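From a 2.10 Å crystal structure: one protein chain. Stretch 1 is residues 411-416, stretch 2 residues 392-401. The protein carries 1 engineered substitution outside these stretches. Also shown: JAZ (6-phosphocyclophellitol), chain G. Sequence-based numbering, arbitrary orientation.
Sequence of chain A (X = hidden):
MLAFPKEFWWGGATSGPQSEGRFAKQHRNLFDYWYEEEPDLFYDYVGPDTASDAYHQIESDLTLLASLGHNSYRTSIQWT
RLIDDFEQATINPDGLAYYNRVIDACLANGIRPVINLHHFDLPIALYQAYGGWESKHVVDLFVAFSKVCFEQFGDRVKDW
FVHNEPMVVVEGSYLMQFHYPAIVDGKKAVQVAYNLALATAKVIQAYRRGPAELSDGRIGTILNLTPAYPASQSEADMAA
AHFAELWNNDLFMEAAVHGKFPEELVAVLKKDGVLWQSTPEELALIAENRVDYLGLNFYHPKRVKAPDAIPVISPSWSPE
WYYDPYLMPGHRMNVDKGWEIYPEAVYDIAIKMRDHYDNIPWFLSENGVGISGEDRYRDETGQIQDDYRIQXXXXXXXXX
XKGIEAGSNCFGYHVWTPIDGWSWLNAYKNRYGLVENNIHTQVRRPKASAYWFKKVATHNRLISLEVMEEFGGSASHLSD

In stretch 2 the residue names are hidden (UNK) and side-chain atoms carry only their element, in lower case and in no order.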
# COMPACT_ATOMS: atom_id res chain seq x y z
N PHE A 411 -4.62 -4.24 -15.45
CA PHE A 411 -4.76 -5.69 -15.56
C PHE A 411 -5.42 -6.26 -14.32
O PHE A 411 -5.52 -7.48 -14.20
CB PHE A 411 -3.40 -6.37 -15.84
CG PHE A 411 -2.38 -6.15 -14.74
CD1 PHE A 411 -2.39 -6.93 -13.58
CD2 PHE A 411 -1.43 -5.13 -14.85
CE1 PHE A 411 -1.46 -6.74 -12.56
CE2 PHE A 411 -0.46 -4.96 -13.85
CZ PHE A 411 -0.48 -5.76 -12.70
N GLY A 412 -5.89 -5.42 -13.39
CA GLY A 412 -6.52 -6.00 -12.17
C GLY A 412 -7.11 -5.04 -11.14
O GLY A 412 -6.88 -3.85 -11.23
N TYR A 413 -7.86 -5.60 -10.18
CA TYR A 413 -8.55 -4.84 -9.14
C TYR A 413 -8.56 -5.65 -7.86
O TYR A 413 -9.01 -6.79 -7.82
CB TYR A 413 -9.95 -4.56 -9.61
CG TYR A 413 -10.80 -3.82 -8.62
CD1 TYR A 413 -10.66 -2.45 -8.41
CD2 TYR A 413 -11.76 -4.47 -7.91
CE1 TYR A 413 -11.48 -1.78 -7.53
CE2 TYR A 413 -12.57 -3.80 -7.04
CZ TYR A 413 -12.43 -2.47 -6.84
OH TYR A 413 -13.28 -1.89 -5.92
N HIS A 414 -7.99 -5.08 -6.82
CA HIS A 414 -7.93 -5.70 -5.52
C HIS A 414 -8.72 -4.77 -4.51
O HIS A 414 -8.41 -3.61 -4.32
CB HIS A 414 -6.45 -5.90 -5.08
CG HIS A 414 -5.85 -7.21 -5.48
ND1 HIS A 414 -4.66 -7.66 -4.97
CD2 HIS A 414 -6.29 -8.19 -6.31
CE1 HIS A 414 -4.38 -8.85 -5.47
NE2 HIS A 414 -5.36 -9.19 -6.29
N VAL A 415 -9.71 -5.35 -3.85
CA VAL A 415 -10.46 -4.72 -2.82
C VAL A 415 -9.61 -4.70 -1.52
O VAL A 415 -9.11 -5.72 -1.05
CB VAL A 415 -11.78 -5.45 -2.54
CG1 VAL A 415 -12.53 -4.69 -1.44
CG2 VAL A 415 -12.65 -5.54 -3.78
N TRP A 416 -9.49 -3.52 -0.91
CA TRP A 416 -9.10 -3.44 0.48
C TRP A 416 -10.31 -3.58 1.44
O TRP A 416 -11.18 -2.70 1.38
CB TRP A 416 -8.34 -2.16 0.80
CG TRP A 416 -7.75 -2.29 2.17
CD1 TRP A 416 -8.35 -1.99 3.39
CD2 TRP A 416 -6.51 -2.79 2.44
NE1 TRP A 416 -7.51 -2.33 4.41
CE2 TRP A 416 -6.35 -2.79 3.87
CE3 TRP A 416 -5.45 -3.22 1.64
CZ2 TRP A 416 -5.21 -3.24 4.47
CZ3 TRP A 416 -4.30 -3.66 2.24
CH2 TRP A 416 -4.16 -3.65 3.63
N UNK A 392 -20.10 1.65 -3.39
CA UNK A 392 -18.76 2.26 -3.52
C UNK A 392 -17.90 1.45 -4.51
O UNK A 392 -17.27 2.03 -5.39
c UNK A 392 -14.28 2.72 -2.25
c UNK A 392 -15.22 4.75 -1.44
c UNK A 392 -16.48 4.24 -1.57
c UNK A 392 -15.57 2.18 -2.37
c UNK A 392 -18.10 2.35 -2.12
c UNK A 392 -16.70 2.95 -2.07
c UNK A 392 -14.11 4.01 -1.76
N UNK A 393 -17.77 0.15 -4.30
CA UNK A 393 -16.89 -0.68 -5.19
C UNK A 393 -17.37 -0.59 -6.64
O UNK A 393 -16.60 -0.33 -7.54
c UNK A 393 -16.79 -2.13 -4.71
c UNK A 393 -16.19 -3.77 -2.93
c UNK A 393 -16.16 -2.31 -3.31
c UNK A 393 -14.76 -1.75 -3.13
N UNK A 394 -18.68 -0.69 -6.82
CA UNK A 394 -19.32 -0.64 -8.15
C UNK A 394 -18.98 0.64 -8.87
O UNK A 394 -18.50 0.60 -10.01
c UNK A 394 -21.63 -0.78 -9.30
n UNK A 394 -24.63 -2.64 -10.77
c UNK A 394 -22.87 -1.67 -9.21
c UNK A 394 -20.84 -0.82 -8.01
c UNK A 394 -23.66 -1.54 -10.51
N UNK A 395 -19.17 1.79 -8.22
CA UNK A 395 -18.76 3.06 -8.86
C UNK A 395 -17.29 3.15 -9.24
O UNK A 395 -16.96 3.73 -10.29
c UNK A 395 -20.61 4.52 -7.83
o UNK A 395 -22.05 5.49 -6.18
c UNK A 395 -19.11 4.30 -7.99
c UNK A 395 -20.96 5.60 -6.80
o UNK A 395 -20.16 6.55 -6.59
N UNK A 396 -16.40 2.68 -8.37
CA UNK A 396 -14.96 2.87 -8.63
C UNK A 396 -14.56 1.98 -9.83
O UNK A 396 -13.81 2.40 -10.74
c UNK A 396 -13.25 4.74 -6.14
c UNK A 396 -15.02 5.12 -4.89
n UNK A 396 -13.82 5.58 -5.20
c UNK A 396 -14.15 3.76 -6.39
n UNK A 396 -15.24 4.02 -5.57
c UNK A 396 -14.13 2.61 -7.35
N UNK A 397 -15.10 0.76 -9.79
CA UNK A 397 -14.96 -0.22 -10.87
C UNK A 397 -15.53 0.27 -12.17
O UNK A 397 -14.98 -0.08 -13.21
c UNK A 397 -15.61 -1.56 -10.53
c UNK A 397 -13.68 -3.10 -10.88
c UNK A 397 -15.54 -3.71 -9.41
c UNK A 397 -14.70 -2.57 -9.90
N UNK A 398 -16.61 1.06 -12.12
CA UNK A 398 -17.20 1.60 -13.34
C UNK A 398 -16.21 2.57 -13.96
O UNK A 398 -16.05 2.64 -15.21
o UNK A 398 -19.46 1.32 -12.58
c UNK A 398 -19.08 2.82 -14.35
c UNK A 398 -18.54 2.28 -13.09
N UNK A 399 -15.53 3.36 -13.12
CA UNK A 399 -14.59 4.28 -13.70
C UNK A 399 -13.28 3.61 -14.11
O UNK A 399 -12.65 4.09 -15.03
c UNK A 399 -15.49 7.43 -13.84
c UNK A 399 -17.50 8.33 -12.94
c UNK A 399 -16.46 6.45 -11.90
c UNK A 399 -17.49 7.37 -11.94
c UNK A 399 -14.34 5.46 -12.79
c UNK A 399 -15.45 6.47 -12.84
o UNK A 399 -18.49 9.24 -12.97
c UNK A 399 -16.51 8.35 -13.90
N UNK A 400 -12.90 2.51 -13.46
CA UNK A 400 -11.76 1.70 -13.92
C UNK A 400 -12.06 1.14 -15.31
O UNK A 400 -11.24 1.18 -16.19
c UNK A 400 -10.16 -0.11 -13.17
c UNK A 400 -11.47 0.58 -12.95
c UNK A 400 -10.07 -1.33 -12.29
c UNK A 400 -8.99 0.84 -12.95
N UNK A 401 -13.26 0.65 -15.50
CA UNK A 401 -13.70 0.14 -16.83
C UNK A 401 -13.62 1.21 -17.91
O UNK A 401 -13.02 0.99 -18.96
c UNK A 401 -16.25 -1.48 -20.08
c UNK A 401 -15.46 -1.20 -18.04
n UNK A 401 -16.08 -0.59 -19.11
c UNK A 401 -15.09 -0.47 -16.79
n UNK A 401 -15.78 -2.65 -19.67
c UNK A 401 -15.26 -2.50 -18.41
C2 JAZ G . -4.91 0.62 5.29
C3 JAZ G . -3.89 -0.08 4.36
C4 JAZ G . -3.28 0.93 3.39
C5 JAZ G . -4.33 1.63 2.54
C6 JAZ G . -5.41 2.22 3.41
C7 JAZ G . -5.99 1.21 4.40
C8 JAZ G . -7.18 1.77 5.17
O9 JAZ G . -6.71 2.87 5.95
P10 JAZ G . -7.41 3.19 7.34
O11 JAZ G . -6.62 4.34 7.86
O12 JAZ G . -7.57 1.98 8.15
O13 JAZ G . -8.78 3.58 7.00
O14 JAZ G . -4.91 3.39 4.07
O15 JAZ G . -5.54 -0.33 6.16
O16 JAZ G . -2.88 -0.60 5.18
O17 JAZ G . -2.33 0.28 2.56

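Position 392 carries seven carbons, one leading into a six-membered ring with no heteroatom. The ring makes no contact with the strand; this is Phe392.

Position 393 has four carbons forked at the second, and its CA-to-CB bond points toward the strand. One terminal carbon lies 3.2 Å from Tyr413 OH, near the plane of the ring at its edge; the other lies 4.0 Å from Val415 CG2. The fork at the second carbon makes it Leu393; its CD2 is the atom near Tyr413 OH, and both its methyls lie within reach of Val415 CG2, CD1 the nearer.

At 394, four carbons in a row end in nitrogen, on a bond pointing away from the strand: Lys394. Position 395 shows three carbons, the third bearing two oxygens, out of the strand's reach. It is Glu395.

Position 396 has one carbon and a five-membered ring of three carbons and two nitrogens, hence His396. Its CA-to-CB bond points toward the strand, yet the ring leads away from the strand, and His396 ND1 donates a hydrogen bond to Phe392 O (2.8 Å) one turn back.

Position 397 again has four carbons forked at the second. The bond leaves sideways, but the end comes nearer, setting one methyl 3.7 Å from Tyr413 CG. This is Leu397; its CD2 sits 3.8 Å from the centroid of the Tyr413 ring, 13° off the normal, a CH-pi contact over one face.

Position 398 has one carbon carrying an oxygen and a carbon: Thr398. Its OG1 turns back to donate to Lys394 O (2.8 Å). At 399, a carbon and a six-carbon ring bearing oxygen give Tyr399, far from the strand.

Position 400 has four carbons forked at the second, on a CA-to-CB bond that points toward the strand. One methyl lies 4.1 Å from Tyr413 CD1 and 4.2 Å from Gly412 O; this is Leu400, reaching both with CD2. Position 401, one carbon and a five-membered ring with two nitrogens, is His401, out of reach.

The rule is one aromatic ring received by three leucines. Helix and strand run nearly antiparallel (167°), their axes 10.6 Å apart at closest approach, and Tyr413 reaches across with chi1 at t. Spacings of four and three residues bring 393, 397 and 400 to the same helical side, where they meet the ring at its edge, over a face and obliquely. No hydrogen bond crosses; Tyr413 OH is satisfied elsewhere in the structure, so packing carries this small contact of 278 Å².

Stretch 2 (392-401) FLKEHLTYLH
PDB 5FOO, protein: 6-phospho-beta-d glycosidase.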